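Local coordinates for bartonella effector protein (Bep) substrate of VirB T4SS (Bartonella clarridgeiae, PDB 4YK2) that is a VirB type IV secretion substrate, probably delivered into host cells as an effector, its BID domain probably serving as part of the translocation signal, at residues I47-Q52 and S82-A87. Residues are numbered along the deposited sequence; the frame is centred on the assembly and turned at random.
With SO4 (sulfate ion), chain E.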
ATOM      1  N   ILE A  47      -9.599   5.076  -1.265  1.00 25.09           N
ATOM      2  CA  ILE A  47      -9.608   6.409  -1.876  1.00 24.30           C
ATOM      3  C   ILE A  47      -9.092   6.385  -3.314  1.00 25.85           C
ATOM      4  O   ILE A  47      -9.671   7.010  -4.210  1.00 25.68           O
ATOM      5  CB  ILE A  47      -8.783   7.413  -1.039  1.00 27.51           C
ATOM      6  CG1 ILE A  47      -9.372   7.556   0.372  1.00 29.20           C
ATOM      7  CG2 ILE A  47      -8.747   8.760  -1.741  1.00 24.70           C
ATOM      8  CD1 ILE A  47      -8.468   8.317   1.362  1.00 27.46           C
ATOM      9  N   VAL A  48      -7.992   5.673  -3.537  1.00 22.31           N
ATOM     10  CA  VAL A  48      -7.360   5.645  -4.853  1.00 23.48           C
ATOM     11  C   VAL A  48      -8.181   4.818  -5.860  1.00 20.62           C
ATOM     12  O   VAL A  48      -8.382   5.243  -6.995  1.00 23.32           O
ATOM     13  CB  VAL A  48      -5.912   5.104  -4.749  1.00 22.65           C
ATOM     14  CG1 VAL A  48      -5.319   4.884  -6.136  1.00 21.71           C
ATOM     15  CG2 VAL A  48      -5.044   6.051  -3.933  1.00 20.75           C
ATOM     16  N   PHE A  49      -8.658   3.647  -5.437  1.00 21.17           N
ATOM     17  CA  PHE A  49      -9.271   2.688  -6.357  1.00 21.88           C
ATOM     18  C   PHE A  49     -10.741   2.407  -6.080  1.00 25.74           C
ATOM     19  O   PHE A  49     -11.415   1.789  -6.901  1.00 25.08           O
ATOM     20  CB  PHE A  49      -8.516   1.350  -6.323  1.00 18.68           C
ATOM     21  CG  PHE A  49      -7.106   1.429  -6.840  1.00 21.87           C
ATOM     22  CD1 PHE A  49      -6.857   1.716  -8.177  1.00 23.81           C
ATOM     23  CD2 PHE A  49      -6.028   1.187  -5.996  1.00 23.39           C
ATOM     24  CE1 PHE A  49      -5.563   1.774  -8.672  1.00 25.17           C
ATOM     25  CE2 PHE A  49      -4.718   1.247  -6.476  1.00 24.66           C
ATOM     26  CZ  PHE A  49      -4.482   1.542  -7.818  1.00 25.86           C
ATOM     27  N   GLY A  50     -11.248   2.830  -4.926  1.00 25.42           N
ATOM     28  CA  GLY A  50     -12.625   2.507  -4.586  1.00 23.90           C
ATOM     29  C   GLY A  50     -12.762   1.082  -4.080  1.00 27.42           C
ATOM     30  O   GLY A  50     -13.868   0.574  -3.965  1.00 24.03           O
ATOM     31  N   ASN A  51     -11.639   0.437  -3.773  1.00 23.29           N
ATOM     32  CA  ASN A  51     -11.644  -0.939  -3.247  1.00 24.58           C
ATOM     33  C   ASN A  51     -10.485  -1.072  -2.271  1.00 23.73           C
ATOM     34  O   ASN A  51      -9.323  -1.031  -2.665  1.00 23.40           O
ATOM     35  CB  ASN A  51     -11.534  -1.977  -4.379  1.00 21.63           C
ATOM     36  CG  ASN A  51     -11.617  -3.425  -3.879  1.00 23.83           C
ATOM     37  OD1 ASN A  51     -11.510  -3.708  -2.682  1.00 25.45           O
ATOM     38  ND2 ASN A  51     -11.824  -4.346  -4.805  1.00 22.69           N
ATOM     39  N   GLN A  52     -10.798  -1.212  -0.990  1.00 19.70           N
ATOM     40  CA  GLN A  52      -9.745  -1.185   0.020  1.00 24.09           C
ATOM     41  C   GLN A  52      -8.809  -2.394  -0.102  1.00 24.23           C
ATOM     42  O   GLN A  52      -7.703  -2.381   0.437  1.00 25.08           O
ATOM     43  CB  GLN A  52     -10.354  -1.118   1.423  1.00 22.46           C
ATOM     44  CG  GLN A  52     -11.189  -2.291   1.828  1.00 26.01           C
ATOM     45  CD  GLN A  52     -11.923  -2.022   3.134  1.00 31.29           C
ATOM     46  OE1 GLN A  52     -11.380  -1.398   4.053  1.00 34.55           O
ATOM     47  NE2 GLN A  52     -13.170  -2.454   3.206  1.00 31.59           N
ATOM     48  N   SER A  82      -2.761   0.668 -14.372  1.00 24.73           N
ATOM     49  CA  SER A  82      -2.366  -0.716 -14.668  1.00 24.70           C
ATOM     50  C   SER A  82      -3.037  -1.684 -13.701  1.00 24.88           C
ATOM     51  O   SER A  82      -3.355  -2.810 -14.067  1.00 22.35           O
ATOM     52  CB  SER A  82      -0.843  -0.899 -14.569  1.00 23.10           C
ATOM     53  OG  SER A  82      -0.190  -0.262 -15.648  1.00 33.00           O
ATOM     54  N   PHE A  83      -3.232  -1.259 -12.450  1.00 17.93           N
ATOM     55  CA  PHE A  83      -3.818  -2.150 -11.455  1.00 16.88           C
ATOM     56  C   PHE A  83      -5.348  -2.165 -11.535  1.00 21.33           C
ATOM     57  O   PHE A  83      -5.978  -3.222 -11.456  1.00 22.10           O
ATOM     58  CB  PHE A  83      -3.349  -1.753 -10.034  1.00 18.01           C
ATOM     59  CG  PHE A  83      -1.864  -1.904  -9.827  1.00 23.75           C
ATOM     60  CD1 PHE A  83      -1.275  -3.162  -9.838  1.00 23.99           C
ATOM     61  CD2 PHE A  83      -1.059  -0.797  -9.615  1.00 25.24           C
ATOM     62  CE1 PHE A  83       0.090  -3.311  -9.665  1.00 22.26           C
ATOM     63  CE2 PHE A  83       0.309  -0.939  -9.416  1.00 25.23           C
ATOM     64  CZ  PHE A  83       0.884  -2.194  -9.432  1.00 25.42           C
ATOM     65  N   ALA A  84      -5.940  -0.985 -11.675  1.00 21.35           N
ATOM     66  CA  ALA A  84      -7.386  -0.836 -11.784  1.00 23.93           C
ATOM     67  C   ALA A  84      -7.673   0.600 -12.162  1.00 21.07           C
ATOM     68  O   ALA A  84      -6.817   1.464 -12.001  1.00 24.21           O
ATOM     69  CB  ALA A  84      -8.085  -1.191 -10.470  1.00 24.24           C
ATOM     70  N   LYS A  85      -8.880   0.862 -12.648  1.00 21.28           N
ATOM     71  CA  LYS A  85      -9.311   2.235 -12.900  1.00 24.56           C
ATOM     72  C   LYS A  85      -9.292   3.035 -11.594  1.00 24.71           C
ATOM     73  O   LYS A  85      -9.664   2.514 -10.546  1.00 23.45           O
ATOM     74  CB  LYS A  85     -10.718   2.249 -13.512  1.00 25.61           C
ATOM     75  CG  LYS A  85     -11.220   3.636 -13.854  1.00 36.66           C
ATOM     76  CD  LYS A  85     -12.412   3.573 -14.788  1.00 49.37           C
ATOM     77  CE  LYS A  85     -13.700   3.501 -14.012  1.00 56.13           C
ATOM     78  NZ  LYS A  85     -13.919   4.760 -13.251  1.00 63.70           N
ATOM     79  N   LEU A  86      -8.846   4.285 -11.648  1.00 21.94           N
ATOM     80  CA  LEU A  86      -8.866   5.127 -10.453  1.00 25.55           C
ATOM     81  C   LEU A  86     -10.300   5.474 -10.072  1.00 25.77           C
ATOM     82  O   LEU A  86     -11.185   5.524 -10.938  1.00 24.25           O
ATOM     83  CB  LEU A  86      -8.068   6.409 -10.678  1.00 25.21           C
ATOM     84  CG  LEU A  86      -6.577   6.276 -10.973  1.00 30.90           C
ATOM     85  CD1 LEU A  86      -5.963   7.655 -11.131  1.00 33.39           C
ATOM     86  CD2 LEU A  86      -5.882   5.498  -9.881  1.00 27.12           C
ATOM     87  N   ALA A  87     -10.533   5.711  -8.786  1.00 20.65           N
ATOM     88  CA  ALA A  87     -11.846   6.145  -8.318  1.00 24.71           C
ATOM     89  C   ALA A  87     -12.203   7.478  -8.958  1.00 28.51           C
ATOM     90  O   ALA A  87     -11.322   8.220  -9.385  1.00 26.96           O
ATOM     91  CB  ALA A  87     -11.870   6.262  -6.803  1.00 25.02           C
TER
HETATM   92  S   SO4 E 303     -14.346  -4.074  -7.679  1.00 99.10           S
HETATM   93  O1  SO4 E 303     -14.721  -2.787  -7.097  1.00 99.59           O
HETATM   94  O2  SO4 E 303     -12.900  -4.256  -7.566  1.00 98.33           O
HETATM   95  O3  SO4 E 303     -14.709  -4.088  -9.090  1.00104.97           O
HETATM   96  O4  SO4 E 303     -15.049  -5.155  -6.990  1.00 96.92           O
HETATM   97  O   HOH W   1     -11.197   0.685  -9.701  1.00 40.64           O
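Val48 O, at the C-terminal end of helix 21-49, accepts a hydrogen bond from outside its own helix: Ala87 N reaches it at 2.8 Å, almost straight at 175°, with the donor tilted 31° out of the carbonyl plane. Carbonyls in the last turn of a helix have run out of partners further along it, and this one is satisfied instead by an extended loop passing the helix end. Leu86 CA adds a C-H...O contact to the same oxygen, and the Ala87 methyl also meets the preceding helix carbonyl, Ala87 CB lying 3.5 Å from Ile47 O. Gly50, at positive phi, ends the helix just beyond, and Gly50 N lies 4.0 Å from Ala87 CB. The domain is a BID domain, a four-helix bundle topped with a hook, and here the helix end is joined to the loop that runs from helix 69-78 to the short hairpin of strands 90-91 and 94-95. Phe49 brings its ring from the helix end to the loop. Its CG stands anti to its carbonyl carbon (chi1 -66°), and the ring turns an edge to the loop backbone: Phe49 CE1 is 3.6 Å from Ala84 O, and Lys85 O lies at the rim in the ring plane. Ala84 CB approaches Phe49 CD1 to 3.9 Å, while Phe83 CB and Leu86 CD2 come in obliquely. Val48 CG1 sits over the centre of one face of the Phe49 ring and also meets Leu86 CD2 at 3.8 Å, the same methyl that Phe49 CE1 reaches; Leu76 of helix 69-78 touches the ring as well. A water 3.0 Å from Phe49 O may donate to it, though how its protons are shared is undecided. Past Gly50, Asn51 ND2 donates to a sulfate oxygen, the ion probably coming from the crystallisation liquor, while Asn51 OD1 accepts a hydrogen bond from Asn53 N.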